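Local coordinates for FdtA domain-containing protein (Helicobacter canadensis MIT 98-5491, PDB 7N67) that probably interconverts 3- and 4-keto forms of a dTDP-linked 6-deoxyhexose, as a 3,4-ketoisomerase on the route to an unusual formylated sugar, at residues G69-L80 with G108-M119; L80-I89 with I100-G108. All blocks are in the same frame, centred on the assembly; numbering follows the deposited sequence.

Contact 1: residues G69-L80 with G108-M119; sequences GAHAHKELEQVL and GLFIGKNMWREM. With TYD (thymidine-5'-diphosphate), chain E.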
# COMPACT_ATOMS: atom_id res chain seq x y z
N GLY B 69 -18.92 4.39 7.87
CA GLY B 69 -19.62 5.65 8.16
C GLY B 69 -21.09 5.39 8.40
O GLY B 69 -21.42 4.40 9.09
N ALA B 70 -21.95 6.19 7.79
CA ALA B 70 -23.40 6.17 8.04
C ALA B 70 -23.61 6.68 9.47
O ALA B 70 -24.10 5.89 10.33
CB ALA B 70 -23.94 4.78 7.84
N HIS B 71 -23.20 7.93 9.71
CA HIS B 71 -23.48 8.69 10.95
C HIS B 71 -23.36 10.20 10.71
O HIS B 71 -22.91 10.61 9.65
CB HIS B 71 -22.62 8.19 12.12
CG HIS B 71 -21.19 7.93 11.79
ND1 HIS B 71 -20.26 8.94 11.74
CD2 HIS B 71 -20.52 6.79 11.56
CE1 HIS B 71 -19.07 8.44 11.47
NE2 HIS B 71 -19.21 7.12 11.34
N ALA B 72 -23.85 10.99 11.65
CA ALA B 72 -23.80 12.47 11.66
C ALA B 72 -23.54 12.93 13.09
O ALA B 72 -23.66 12.11 14.01
CB ALA B 72 -25.09 13.05 11.09
N HIS B 73 -23.21 14.21 13.25
CA HIS B 73 -22.70 14.83 14.50
C HIS B 73 -23.13 16.29 14.50
O HIS B 73 -22.92 16.93 13.46
CB HIS B 73 -21.17 14.67 14.55
CG HIS B 73 -20.75 13.29 14.20
ND1 HIS B 73 -20.46 12.33 15.15
CD2 HIS B 73 -20.63 12.68 13.00
CE1 HIS B 73 -20.16 11.19 14.55
NE2 HIS B 73 -20.27 11.38 13.22
N LYS B 74 -23.74 16.77 15.59
CA LYS B 74 -24.20 18.17 15.72
C LYS B 74 -22.97 19.09 15.85
O LYS B 74 -22.99 20.17 15.24
CB LYS B 74 -25.19 18.30 16.89
CG LYS B 74 -26.47 17.47 16.77
CD LYS B 74 -27.25 17.28 18.08
CE LYS B 74 -28.53 18.10 18.19
NZ LYS B 74 -28.38 19.48 17.68
N GLU B 75 -21.92 18.66 16.56
CA GLU B 75 -20.77 19.53 16.98
C GLU B 75 -19.45 19.12 16.28
O GLU B 75 -18.73 20.03 15.74
CB GLU B 75 -20.68 19.51 18.51
CG GLU B 75 -21.00 20.83 19.19
CD GLU B 75 -21.88 21.83 18.44
OE1 GLU B 75 -23.08 21.55 18.29
OE2 GLU B 75 -21.34 22.89 18.02
N LEU B 76 -19.14 17.82 16.24
CA LEU B 76 -17.83 17.30 15.80
C LEU B 76 -17.51 17.76 14.37
O LEU B 76 -18.32 17.47 13.47
CB LEU B 76 -17.82 15.77 15.89
CG LEU B 76 -16.45 15.12 15.67
CD1 LEU B 76 -15.50 15.50 16.80
CD2 LEU B 76 -16.58 13.61 15.55
N GLU B 77 -16.39 18.47 14.19
CA GLU B 77 -15.82 18.79 12.85
C GLU B 77 -14.69 17.80 12.62
O GLU B 77 -14.07 17.39 13.61
CB GLU B 77 -15.40 20.26 12.78
CG GLU B 77 -16.54 21.24 12.94
CD GLU B 77 -16.19 22.70 12.66
OE1 GLU B 77 -17.10 23.45 12.27
OE2 GLU B 77 -15.03 23.09 12.83
N GLN B 78 -14.50 17.33 11.38
CA GLN B 78 -13.45 16.33 11.03
C GLN B 78 -12.71 16.80 9.78
O GLN B 78 -13.30 17.58 9.00
CB GLN B 78 -14.07 14.95 10.80
CG GLN B 78 -14.60 14.28 12.06
CD GLN B 78 -15.00 12.86 11.76
OE1 GLN B 78 -15.21 12.49 10.62
NE2 GLN B 78 -15.10 12.02 12.78
N VAL B 79 -11.46 16.35 9.60
CA VAL B 79 -10.72 16.43 8.31
C VAL B 79 -10.28 15.01 7.91
O VAL B 79 -9.57 14.38 8.70
CB VAL B 79 -9.54 17.40 8.38
CG1 VAL B 79 -8.57 17.21 7.23
CG2 VAL B 79 -10.01 18.83 8.44
N LEU B 80 -10.67 14.57 6.72
CA LEU B 80 -10.42 13.20 6.18
C LEU B 80 -9.26 13.25 5.20
O LEU B 80 -9.21 14.18 4.39
CB LEU B 80 -11.68 12.69 5.47
CG LEU B 80 -12.69 11.96 6.34
CD1 LEU B 80 -13.23 12.87 7.42
CD2 LEU B 80 -13.80 11.39 5.48
N GLY B 108 -7.25 16.74 1.32
CA GLY B 108 -8.03 16.44 2.53
C GLY B 108 -9.46 16.90 2.34
O GLY B 108 -9.71 17.66 1.38
N LEU B 109 -10.38 16.45 3.20
CA LEU B 109 -11.82 16.81 3.10
C LEU B 109 -12.29 17.23 4.48
O LEU B 109 -12.33 16.37 5.39
CB LEU B 109 -12.65 15.63 2.56
CG LEU B 109 -14.16 15.82 2.61
CD1 LEU B 109 -14.58 16.95 1.69
CD2 LEU B 109 -14.90 14.53 2.24
N PHE B 110 -12.56 18.52 4.64
CA PHE B 110 -13.15 19.07 5.87
C PHE B 110 -14.63 18.75 5.76
O PHE B 110 -15.16 18.96 4.67
CB PHE B 110 -12.91 20.57 6.01
CG PHE B 110 -13.74 21.22 7.09
CD1 PHE B 110 -14.91 21.89 6.77
CD2 PHE B 110 -13.35 21.15 8.42
CE1 PHE B 110 -15.66 22.49 7.77
CE2 PHE B 110 -14.11 21.76 9.41
CZ PHE B 110 -15.26 22.43 9.08
N ILE B 111 -15.19 18.20 6.84
CA ILE B 111 -16.64 17.89 7.00
C ILE B 111 -17.12 18.61 8.27
O ILE B 111 -16.72 18.21 9.37
CB ILE B 111 -16.84 16.37 7.09
CG1 ILE B 111 -16.35 15.67 5.82
CG2 ILE B 111 -18.30 16.05 7.41
CD1 ILE B 111 -16.36 14.18 5.89
N GLY B 112 -17.96 19.62 8.10
CA GLY B 112 -18.50 20.44 9.20
C GLY B 112 -19.62 19.75 9.96
O GLY B 112 -19.68 18.51 10.00
N LYS B 113 -20.48 20.58 10.55
CA LYS B 113 -21.51 20.18 11.55
C LYS B 113 -22.77 19.69 10.83
O LYS B 113 -23.01 20.11 9.68
CB LYS B 113 -21.85 21.38 12.43
CG LYS B 113 -20.74 21.84 13.35
CD LYS B 113 -21.13 22.98 14.28
CE LYS B 113 -20.05 23.20 15.32
NZ LYS B 113 -20.26 24.45 16.08
N ASN B 114 -23.56 18.87 11.51
CA ASN B 114 -24.88 18.45 11.00
C ASN B 114 -24.68 17.90 9.58
O ASN B 114 -25.44 18.31 8.68
CB ASN B 114 -25.89 19.61 11.02
CG ASN B 114 -26.02 20.26 12.38
OD1 ASN B 114 -25.97 21.48 12.48
ND2 ASN B 114 -26.19 19.47 13.41
N MET B 115 -23.66 17.05 9.39
CA MET B 115 -23.34 16.38 8.10
C MET B 115 -23.38 14.86 8.30
O MET B 115 -22.57 14.34 9.08
CB MET B 115 -21.95 16.78 7.60
CG MET B 115 -21.90 18.15 6.95
SD MET B 115 -22.62 18.19 5.28
CE MET B 115 -21.46 17.14 4.40
N TRP B 116 -24.31 14.19 7.64
CA TRP B 116 -24.30 12.71 7.47
C TRP B 116 -23.22 12.38 6.46
O TRP B 116 -23.07 13.15 5.47
CB TRP B 116 -25.67 12.23 6.99
CG TRP B 116 -25.78 10.74 6.83
CD1 TRP B 116 -25.54 10.03 5.69
CD2 TRP B 116 -26.19 9.79 7.82
NE1 TRP B 116 -25.75 8.70 5.92
CE2 TRP B 116 -26.15 8.52 7.22
CE3 TRP B 116 -26.57 9.88 9.16
CZ2 TRP B 116 -26.52 7.36 7.89
CZ3 TRP B 116 -26.92 8.73 9.84
CH2 TRP B 116 -26.88 7.49 9.21
N ARG B 117 -22.47 11.30 6.70
CA ARG B 117 -21.36 10.91 5.80
C ARG B 117 -21.29 9.38 5.76
O ARG B 117 -21.59 8.73 6.79
CB ARG B 117 -20.03 11.57 6.17
CG ARG B 117 -19.20 10.87 7.24
CD ARG B 117 -19.85 10.92 8.63
NE ARG B 117 -20.16 12.28 9.04
CZ ARG B 117 -19.28 13.13 9.58
NH1 ARG B 117 -18.03 12.76 9.76
NH2 ARG B 117 -19.66 14.36 9.91
N GLU B 118 -20.96 8.86 4.57
CA GLU B 118 -20.59 7.45 4.34
C GLU B 118 -19.27 7.42 3.56
O GLU B 118 -18.93 8.41 2.90
CB GLU B 118 -21.71 6.71 3.61
CG GLU B 118 -23.09 7.13 4.05
CD GLU B 118 -24.22 6.27 3.54
OE1 GLU B 118 -23.96 5.36 2.74
OE2 GLU B 118 -25.38 6.52 3.94
N MET B 119 -18.55 6.31 3.63
CA MET B 119 -17.32 6.11 2.85
C MET B 119 -17.38 4.70 2.27
O MET B 119 -17.37 3.74 3.03
CB MET B 119 -16.05 6.36 3.67
CG MET B 119 -16.13 6.04 5.16
SD MET B 119 -17.02 7.23 6.24
CE MET B 119 -15.92 8.64 6.35
PA TYD E . -17.52 3.21 13.53
O1A TYD E . -18.24 4.46 13.92
O2A TYD E . -18.32 1.98 13.27
O3A TYD E . -16.55 3.53 12.30
PB TYD E . -16.73 4.25 10.89
O1B TYD E . -15.41 4.00 10.15
O2B TYD E . -17.91 3.55 10.26
O3B TYD E . -16.98 5.71 11.13
O5' TYD E . -16.42 2.86 14.63
C5' TYD E . -16.08 1.47 14.81
C4' TYD E . -15.90 1.23 16.28
O4' TYD E . -14.84 2.09 16.77
C3' TYD E . -17.14 1.53 17.13
O3' TYD E . -17.35 0.51 18.08
C2' TYD E . -16.79 2.84 17.82
C1' TYD E . -15.27 2.76 17.93
N1 TYD E . -14.60 4.08 17.98
C2 TYD E . -13.92 4.42 19.13
O2 TYD E . -13.83 3.67 20.10
N3 TYD E . -13.35 5.68 19.11
C4 TYD E . -13.39 6.60 18.07
O4 TYD E . -12.82 7.69 18.20
C5 TYD E . -14.11 6.17 16.90
C5M TYD E . -14.19 7.11 15.73
C6 TYD E . -14.68 4.96 16.91
O HOH W 1 -21.10 16.50 11.09
O HOH W 2 -17.76 16.23 11.18
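Leu109 and Leu80 exchange two backbone hydrogen bonds, Leu80 N to Leu109 O and Leu109 N to Leu80 O, each 2.8 Å. The segments pair antiparallel twice, 78-80 with 108-111 in one sheet of the cupin beta sandwich and 69-73 with 116-119 in the other. Phe110, its CG trans to the backbone N (chi1 168°), presents its ring edge to the Glu77 carboxylate, the planes 89° apart. On the inner face Ile111 CD1 touches Leu80 CD1 at 3.7 Å. In the connecting loops Lys113 NZ forms a salt bridge with Glu75 OE2 at 2.7 Å, the lysine chain extended beyond CG, and Asn114 N bonds to His73 O. Met115 O is gripped side-on by Arg117 NE and NH2, which fixes the guanidinium; NH2 also bonds water 2, shared with Leu76 O and Ile111 O. Trp116 spreads one face over the Ala70-His71 backbone, with Ala70 C 3.3 Å above its plane. Arg117 O receives Ala70 N and, weakly, His71 N, a G1 beta bulge. His73 CD2 sits 3.6 Å above the centre of the Arg117 guanidinium, ring and guanidinium planes 70° apart. His73 NE2 is hydrogen-bonded to His71 ND1. Gly69 and His71 belong to the pocket of the bound thymidine-5'-diphosphate (TYD): His71 NE2 donates to TYD O3B at 2.6 Å. Finally Met119 SD lies 3.6 Å from Gly69 CA, beside Gly69 N, which donates to TYD O2B.

Contact 2: residues L80-I89 with I100-G108; sequences LIMMDGSCEI and IILNRPNIG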
# COMPACT_ATOMS: atom_id res chain seq x y z
N LEU B 80 -10.67 14.57 6.72
CA LEU B 80 -10.42 13.20 6.18
C LEU B 80 -9.26 13.25 5.20
O LEU B 80 -9.21 14.18 4.39
CB LEU B 80 -11.68 12.69 5.47
CG LEU B 80 -12.69 11.96 6.34
CD1 LEU B 80 -13.23 12.87 7.42
CD2 LEU B 80 -13.80 11.39 5.48
N ILE B 81 -8.35 12.29 5.30
CA ILE B 81 -7.20 12.13 4.37
C ILE B 81 -7.05 10.64 4.04
O ILE B 81 -6.87 9.87 4.99
CB ILE B 81 -5.93 12.70 5.02
CG1 ILE B 81 -6.19 14.13 5.51
CG2 ILE B 81 -4.76 12.60 4.06
CD1 ILE B 81 -5.11 14.69 6.38
N MET B 82 -7.17 10.26 2.77
CA MET B 82 -6.81 8.90 2.30
C MET B 82 -5.29 8.81 2.20
O MET B 82 -4.73 9.31 1.22
CB MET B 82 -7.40 8.56 0.92
CG MET B 82 -8.89 8.39 0.96
SD MET B 82 -9.42 7.16 2.17
CE MET B 82 -8.78 5.68 1.40
N MET B 83 -4.67 8.14 3.16
CA MET B 83 -3.19 7.98 3.16
C MET B 83 -2.78 6.89 2.16
O MET B 83 -1.65 6.95 1.68
CB MET B 83 -2.66 7.64 4.55
CG MET B 83 -1.44 8.46 4.88
SD MET B 83 -1.71 9.32 6.42
CE MET B 83 -0.57 8.40 7.44
N ASP B 84 -3.64 5.91 1.91
CA ASP B 84 -3.37 4.78 0.99
C ASP B 84 -4.64 4.44 0.22
O ASP B 84 -5.69 4.27 0.85
CB ASP B 84 -2.83 3.56 1.73
CG ASP B 84 -2.01 2.64 0.85
OD1 ASP B 84 -1.22 3.16 0.10
OD2 ASP B 84 -2.16 1.40 0.94
N GLY B 85 -4.55 4.35 -1.10
CA GLY B 85 -5.68 3.88 -1.93
C GLY B 85 -6.75 4.93 -2.04
O GLY B 85 -6.44 6.14 -1.85
N SER B 86 -7.97 4.51 -2.33
CA SER B 86 -9.08 5.41 -2.67
C SER B 86 -10.30 5.01 -1.86
O SER B 86 -10.45 3.80 -1.53
CB SER B 86 -9.41 5.37 -4.15
OG SER B 86 -9.94 4.09 -4.53
N CYS B 87 -11.18 5.97 -1.65
CA CYS B 87 -12.58 5.65 -1.36
C CYS B 87 -13.48 6.78 -1.83
O CYS B 87 -12.96 7.83 -2.27
CB CYS B 87 -12.75 5.29 0.11
SG CYS B 87 -13.26 6.68 1.13
N GLU B 88 -14.79 6.52 -1.84
CA GLU B 88 -15.82 7.51 -2.21
C GLU B 88 -16.50 8.00 -0.92
O GLU B 88 -17.25 7.21 -0.32
CB GLU B 88 -16.81 6.88 -3.19
CG GLU B 88 -17.75 7.91 -3.76
CD GLU B 88 -18.85 7.32 -4.63
OE1 GLU B 88 -19.87 8.01 -4.83
OE2 GLU B 88 -18.67 6.17 -5.08
N ILE B 89 -16.24 9.25 -0.54
CA ILE B 89 -16.98 9.92 0.57
C ILE B 89 -18.32 10.39 0.02
O ILE B 89 -18.31 11.10 -0.98
CB ILE B 89 -16.20 11.10 1.19
CG1 ILE B 89 -14.73 10.77 1.46
CG2 ILE B 89 -16.92 11.57 2.45
CD1 ILE B 89 -14.53 9.53 2.28
N ILE B 100 -17.54 12.76 -3.05
CA ILE B 100 -16.15 13.29 -3.20
C ILE B 100 -15.21 12.11 -3.19
O ILE B 100 -15.18 11.37 -2.19
CB ILE B 100 -15.79 14.31 -2.11
CG1 ILE B 100 -16.69 15.55 -2.21
CG2 ILE B 100 -14.32 14.69 -2.20
CD1 ILE B 100 -17.27 15.95 -0.88
N ILE B 101 -14.48 11.92 -4.28
CA ILE B 101 -13.46 10.84 -4.38
C ILE B 101 -12.17 11.38 -3.78
O ILE B 101 -11.73 12.44 -4.23
CB ILE B 101 -13.27 10.35 -5.82
CG1 ILE B 101 -14.46 9.50 -6.26
CG2 ILE B 101 -11.95 9.60 -5.94
CD1 ILE B 101 -15.12 9.98 -7.53
N LEU B 102 -11.65 10.68 -2.77
CA LEU B 102 -10.28 10.86 -2.25
C LEU B 102 -9.44 9.68 -2.73
O LEU B 102 -9.80 8.53 -2.40
CB LEU B 102 -10.33 10.94 -0.73
CG LEU B 102 -11.16 12.07 -0.14
CD1 LEU B 102 -11.15 11.99 1.39
CD2 LEU B 102 -10.68 13.44 -0.61
N ASN B 103 -8.38 9.95 -3.50
CA ASN B 103 -7.48 8.92 -4.06
C ASN B 103 -6.02 9.37 -4.02
O ASN B 103 -5.21 8.67 -4.65
CB ASN B 103 -7.88 8.52 -5.48
CG ASN B 103 -8.00 9.68 -6.45
OD1 ASN B 103 -8.67 9.55 -7.47
ND2 ASN B 103 -7.40 10.81 -6.12
N ARG B 104 -5.68 10.46 -3.33
CA ARG B 104 -4.26 10.85 -3.16
C ARG B 104 -4.06 11.40 -1.76
O ARG B 104 -4.98 11.92 -1.15
CB ARG B 104 -3.77 11.82 -4.25
CG ARG B 104 -4.69 12.97 -4.64
CD ARG B 104 -4.14 13.75 -5.83
NE ARG B 104 -2.66 13.78 -5.86
CZ ARG B 104 -1.87 13.80 -6.95
NH1 ARG B 104 -0.55 13.82 -6.82
NH2 ARG B 104 -2.37 13.79 -8.18
N PRO B 105 -2.85 11.26 -1.19
CA PRO B 105 -2.56 11.75 0.15
C PRO B 105 -2.42 13.28 0.30
O PRO B 105 -2.39 13.72 1.44
CB PRO B 105 -1.22 11.08 0.49
CG PRO B 105 -0.57 10.90 -0.85
CD PRO B 105 -1.71 10.56 -1.80
N ASN B 106 -2.36 14.05 -0.79
CA ASN B 106 -2.12 15.52 -0.71
C ASN B 106 -3.42 16.33 -0.77
O ASN B 106 -3.34 17.58 -0.83
CB ASN B 106 -1.14 16.04 -1.76
CG ASN B 106 -1.65 15.95 -3.17
OD1 ASN B 106 -2.49 15.12 -3.49
ND2 ASN B 106 -1.14 16.81 -4.01
N ILE B 107 -4.57 15.66 -0.72
CA ILE B 107 -5.91 16.30 -0.67
C ILE B 107 -6.56 15.84 0.65
O ILE B 107 -6.30 14.71 1.07
CB ILE B 107 -6.71 15.96 -1.95
CG1 ILE B 107 -6.15 16.72 -3.15
CG2 ILE B 107 -8.20 16.21 -1.78
CD1 ILE B 107 -6.61 16.23 -4.52
N GLY B 108 -7.25 16.74 1.32
CA GLY B 108 -8.03 16.44 2.53
C GLY B 108 -9.46 16.90 2.34
O GLY B 108 -9.71 17.66 1.38
O HOH W 3 -6.76 12.26 0.66
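Leu102 meets Met82 closely, its CB 3.4 Å from Met82 CG. With CG anti to the carbonyl carbon (chi1 -60°), Leu102 carries CD1 on to Ile89 CG1 at 3.8 Å and to Leu80 CB, and thereby touches both strands of 80-89. Met82 starts toward Leu102 but bends at chi2 and chi3, which leads its end away from Leu102; the side chain also touches Leu128. The two side chains lie at a slant to each other, as do Leu102 and Ile89. Cys87, Ile89, Ile100 and Leu102 share this buried face. On the reverse face Glu88 stands opposite Ile101, and its carboxylate finds Arg120, Ser99 and Asn121. Backbone hydrogen bonds fix the register: Cys87 N to Leu102 O is 3.0 Å, and Ile100 N to Ile89 O is 2.8 Å. Ile81 CG2 lies 3.7 Å from Pro105 O, whose hydrogen bond comes from Tyr58 OH of the second subunit. Water 3 takes Met82 N as donor at 2.9 Å and gives its protons to Arg104 O and Ile107 O, tying strand 78-84 to the type I turn Arg104-Ile107. Arg104 reaches outward to Asp65 of the third subunit. Hairpin 87-92/98-102, with 98-102 outermost in its sheet within the chain, thus closes over strand 78-84 of the facing sheet, the two-layer packing of a cupin beta sandwich.

Both contacts use strands 78-84 and 107-111 and share Leu80 and Gly108; along the chain contact 2 nests inside the loop that contact 1 closes. Their centres lie about 15 Å apart, yet they touch where Ile89 CG2 packs on Leu109 CD2 at 3.6 Å and Cys87 meets Met119. Contact 1 is mixed: apolar inside, charged at its exposed loops, and polar along the histidine-arginine row that leads to the bound nucleotide. Contact 2 is more uniformly buried and holds mostly aliphatic side chains and methionine between the two sheets. Accordingly, contact 1 supplies two of the groups that hold the nucleotide, whereas contact 2 has neighbouring subunits against its turns.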